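Local structure of beta-galacturonidase (Eisenbergiella tayi, 6NCW) at residues L182-G191 with Y231-A240. The protein is a family 2 glycoside hydrolase that acts as a beta-galacturonidase, probably hydrolysing beta-linked galacturonic acid from its substrates. Sequence-based numbering, arbitrary orientation.
Sequences LDGSVEVEIG and YLITAVLRTA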
loop_
_atom_site.group_PDB
_atom_site.type_symbol
_atom_site.label_atom_id
_atom_site.label_comp_id
_atom_site.label_asym_id
_atom_site.label_seq_id
_atom_site.Cartn_x
_atom_site.Cartn_y
_atom_site.Cartn_z
ATOM N N LEU A 182 -11.340 34.738 -56.503
ATOM C CA LEU A 182 -10.299 33.738 -56.705
ATOM C C LEU A 182 -10.840 32.552 -57.500
ATOM O O LEU A 182 -11.990 32.148 -57.318
ATOM C CB LEU A 182 -9.738 33.267 -55.356
ATOM C CG LEU A 182 -8.297 32.754 -55.346
ATOM C CD1 LEU A 182 -7.459 33.495 -54.299
ATOM C CD2 LEU A 182 -8.279 31.246 -55.103
ATOM N N ASP A 183 -10.004 32.004 -58.381
ATOM C CA ASP A 183 -10.357 30.893 -59.259
ATOM C C ASP A 183 -9.338 29.778 -59.103
ATOM O O ASP A 183 -8.173 30.022 -58.778
ATOM C CB ASP A 183 -10.375 31.282 -60.759
ATOM C CG ASP A 183 -11.444 32.295 -61.098
ATOM O OD1 ASP A 183 -12.555 32.211 -60.526
ATOM O OD2 ASP A 183 -11.168 33.174 -61.948
ATOM N N GLY A 184 -9.777 28.561 -59.382
ATOM C CA GLY A 184 -8.889 27.421 -59.337
ATOM C C GLY A 184 -9.688 26.135 -59.313
ATOM O O GLY A 184 -10.895 26.125 -59.564
ATOM N N SER A 185 -8.984 25.049 -59.002
ATOM C CA SER A 185 -9.616 23.746 -58.882
ATOM C C SER A 185 -9.036 23.009 -57.676
ATOM O O SER A 185 -7.995 23.389 -57.127
ATOM C CB SER A 185 -9.453 22.919 -60.167
ATOM O OG SER A 185 -8.124 22.434 -60.325
ATOM N N VAL A 186 -9.732 21.957 -57.251
ATOM C CA VAL A 186 -9.234 21.058 -56.220
ATOM C C VAL A 186 -9.230 19.646 -56.787
ATOM O O VAL A 186 -10.260 19.163 -57.272
ATOM C CB VAL A 186 -10.071 21.143 -54.933
ATOM C CG1 VAL A 186 -9.697 20.011 -53.991
ATOM C CG2 VAL A 186 -9.829 22.469 -54.264
ATOM N N GLU A 187 -8.068 18.994 -56.736
ATOM C CA GLU A 187 -7.908 17.623 -57.196
ATOM C C GLU A 187 -7.856 16.674 -55.998
ATOM O O GLU A 187 -7.055 16.870 -55.078
ATOM C CB GLU A 187 -6.640 17.478 -58.041
ATOM C CG GLU A 187 -6.414 16.049 -58.513
ATOM C CD GLU A 187 -5.262 15.901 -59.492
ATOM O OE1 GLU A 187 -5.189 14.842 -60.164
ATOM O OE2 GLU A 187 -4.431 16.836 -59.584
ATOM N N VAL A 188 -8.678 15.626 -56.034
ATOM C CA VAL A 188 -8.909 14.751 -54.884
ATOM C C VAL A 188 -8.534 13.328 -55.274
ATOM O O VAL A 188 -9.079 12.778 -56.243
ATOM C CB VAL A 188 -10.369 14.806 -54.401
ATOM C CG1 VAL A 188 -10.585 13.814 -53.258
ATOM C CG2 VAL A 188 -10.749 16.199 -53.970
ATOM N N GLU A 189 -7.616 12.732 -54.519
ATOM C CA GLU A 189 -7.234 11.338 -54.693
ATOM C C GLU A 189 -7.417 10.584 -53.384
ATOM O O GLU A 189 -7.167 11.129 -52.302
ATOM C CB GLU A 189 -5.790 11.220 -55.172
ATOM C CG GLU A 189 -5.529 12.000 -56.463
ATOM C CD GLU A 189 -4.310 11.508 -57.235
ATOM O OE1 GLU A 189 -4.244 11.764 -58.466
ATOM O OE2 GLU A 189 -3.425 10.870 -56.616
ATOM N N ILE A 190 -7.856 9.332 -53.486
ATOM C CA ILE A 190 -8.035 8.460 -52.331
ATOM C C ILE A 190 -7.140 7.247 -52.535
ATOM O O ILE A 190 -7.391 6.425 -53.424
ATOM C CB ILE A 190 -9.500 8.041 -52.134
ATOM C CG1 ILE A 190 -10.389 9.272 -52.020
ATOM C CG2 ILE A 190 -9.636 7.161 -50.900
ATOM C CD1 ILE A 190 -11.845 8.943 -51.950
ATOM N N GLY A 191 -6.101 7.133 -51.717
ATOM C CA GLY A 191 -5.160 6.036 -51.845
ATOM C C GLY A 191 -4.512 5.954 -53.211
ATOM O O GLY A 191 -4.327 4.852 -53.741
ATOM N N TYR A 231 -7.267 4.545 -45.912
ATOM C CA TYR A 231 -6.750 5.192 -47.105
ATOM C C TYR A 231 -6.442 6.650 -46.824
ATOM O O TYR A 231 -7.214 7.333 -46.148
ATOM C CB TYR A 231 -7.751 5.119 -48.254
ATOM C CG TYR A 231 -8.052 3.727 -48.742
ATOM C CD1 TYR A 231 -7.290 3.147 -49.739
ATOM C CD2 TYR A 231 -9.103 3.000 -48.213
ATOM C CE1 TYR A 231 -7.564 1.872 -50.200
ATOM C CE2 TYR A 231 -9.391 1.724 -48.658
ATOM C CZ TYR A 231 -8.620 1.167 -49.666
ATOM O OH TYR A 231 -8.895 -0.094 -50.131
ATOM N N LEU A 232 -5.346 7.148 -47.388
ATOM C CA LEU A 232 -5.119 8.586 -47.381
ATOM C C LEU A 232 -5.962 9.236 -48.472
ATOM O O LEU A 232 -5.955 8.787 -49.624
ATOM C CB LEU A 232 -3.640 8.904 -47.592
ATOM C CG LEU A 232 -2.684 8.283 -46.577
ATOM C CD1 LEU A 232 -1.271 8.272 -47.112
ATOM C CD2 LEU A 232 -2.763 9.062 -45.280
ATOM N N ILE A 233 -6.708 10.276 -48.109
ATOM C CA ILE A 233 -7.417 11.104 -49.071
ATOM C C ILE A 233 -6.649 12.409 -49.183
ATOM O O ILE A 233 -6.300 13.024 -48.166
ATOM C CB ILE A 233 -8.898 11.322 -48.691
ATOM C CG1 ILE A 233 -9.610 12.152 -49.753
ATOM C CG2 ILE A 233 -9.065 11.982 -47.313
ATOM C CD1 ILE A 233 -11.123 12.161 -49.604
ATOM N N THR A 234 -6.330 12.802 -50.417
ATOM C CA THR A 234 -5.529 13.993 -50.674
ATOM C C THR A 234 -6.318 14.995 -51.506
ATOM O O THR A 234 -6.937 14.632 -52.514
ATOM C CB THR A 234 -4.225 13.632 -51.387
ATOM O OG1 THR A 234 -3.555 12.605 -50.645
ATOM C CG2 THR A 234 -3.321 14.849 -51.469
ATOM N N ALA A 235 -6.282 16.253 -51.096
ATOM C CA ALA A 235 -6.870 17.333 -51.871
ATOM C C ALA A 235 -5.791 18.369 -52.149
ATOM O O ALA A 235 -5.195 18.915 -51.213
ATOM C CB ALA A 235 -8.057 17.959 -51.136
ATOM N N VAL A 236 -5.535 18.640 -53.429
ATOM C CA VAL A 236 -4.562 19.654 -53.832
ATOM C C VAL A 236 -5.318 20.807 -54.483
ATOM O O VAL A 236 -6.039 20.614 -55.469
ATOM C CB VAL A 236 -3.484 19.075 -54.762
ATOM C CG1 VAL A 236 -2.493 20.168 -55.186
ATOM C CG2 VAL A 236 -2.744 17.938 -54.058
ATOM N N LEU A 237 -5.194 21.993 -53.898
ATOM C CA LEU A 237 -5.758 23.209 -54.458
ATOM C C LEU A 237 -4.748 23.841 -55.411
ATOM O O LEU A 237 -3.578 24.025 -55.051
ATOM C CB LEU A 237 -6.123 24.189 -53.346
ATOM C CG LEU A 237 -6.583 25.597 -53.744
ATOM C CD1 LEU A 237 -7.975 25.609 -54.350
ATOM C CD2 LEU A 237 -6.522 26.529 -52.534
ATOM N N ARG A 238 -5.199 24.147 -56.632
ATOM C CA ARG A 238 -4.397 24.846 -57.634
ATOM C C ARG A 238 -5.113 26.119 -58.054
ATOM O O ARG A 238 -6.279 26.071 -58.453
ATOM C CB ARG A 238 -4.143 23.972 -58.861
ATOM C CG ARG A 238 -3.191 22.826 -58.597
ATOM C CD ARG A 238 -3.115 21.880 -59.784
ATOM N NE ARG A 238 -2.557 20.587 -59.389
ATOM C CZ ARG A 238 -1.264 20.285 -59.435
ATOM N NH1 ARG A 238 -0.385 21.181 -59.873
ATOM N NH2 ARG A 238 -0.853 19.084 -59.050
ATOM N N THR A 239 -4.410 27.251 -57.961
ATOM C CA THR A 239 -4.871 28.548 -58.437
ATOM C C THR A 239 -4.023 28.979 -59.638
ATOM O O THR A 239 -3.424 28.137 -60.327
ATOM C CB THR A 239 -4.815 29.574 -57.296
ATOM O OG1 THR A 239 -3.447 29.800 -56.925
ATOM C CG2 THR A 239 -5.596 29.091 -56.087
ATOM N N ALA A 240 -3.961 30.289 -59.878
ATOM C CA ALA A 240 -3.058 30.865 -60.876
ATOM C C ALA A 240 -1.608 30.883 -60.373
ATOM O O ALA A 240 -0.723 30.232 -60.941
ATOM C CB ALA A 240 -3.499 32.256 -61.228
#
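Segments 182-191 and 231-240 pair as neighbouring antiparallel strands in one sheet of the immunoglobulin-like beta-sandwich; their axes run at 162° to one another. Seven backbone hydrogen bonds fix the register. Ser185 with Arg238, Glu187 with Val236 and Glu189 with Thr234 are hydrogen-bonded pairs, each closed by two bonds, as with Thr234 N to Glu189 O at 2.7 Å and 170°. The ladder ends with Gly191 N on Leu232 O, 2.7 Å.

On the buried face the methyls of Val186 split: CG1, anti to the backbone N (chi1 169°), goes to Ala235 CB at 3.9 Å, and CG2, beside that N, to Leu237 CD1 at 3.6 Å. Ile190 and Ile233 extend alongside each other in the same direction, their CG1 atoms 3.7 Å apart. At the end of the pair the side chain of Ile190 lies about at right angles to that of Tyr231, CG2 to CB 3.8 Å. The other face is mostly polar, Val236 excepted; there Glu187 and Arg238 run in parallel, but OE2 to NE is 4.2 Å, too long for a salt bridge.

Ile172 of strand 165-176 and Phe157 of strand 150-162 pack against the apolar face, and strand 193-202 pairs with the far edge of 182-190. One face is packed inward against the facing strands, the other mostly polar, as in a beta-sandwich.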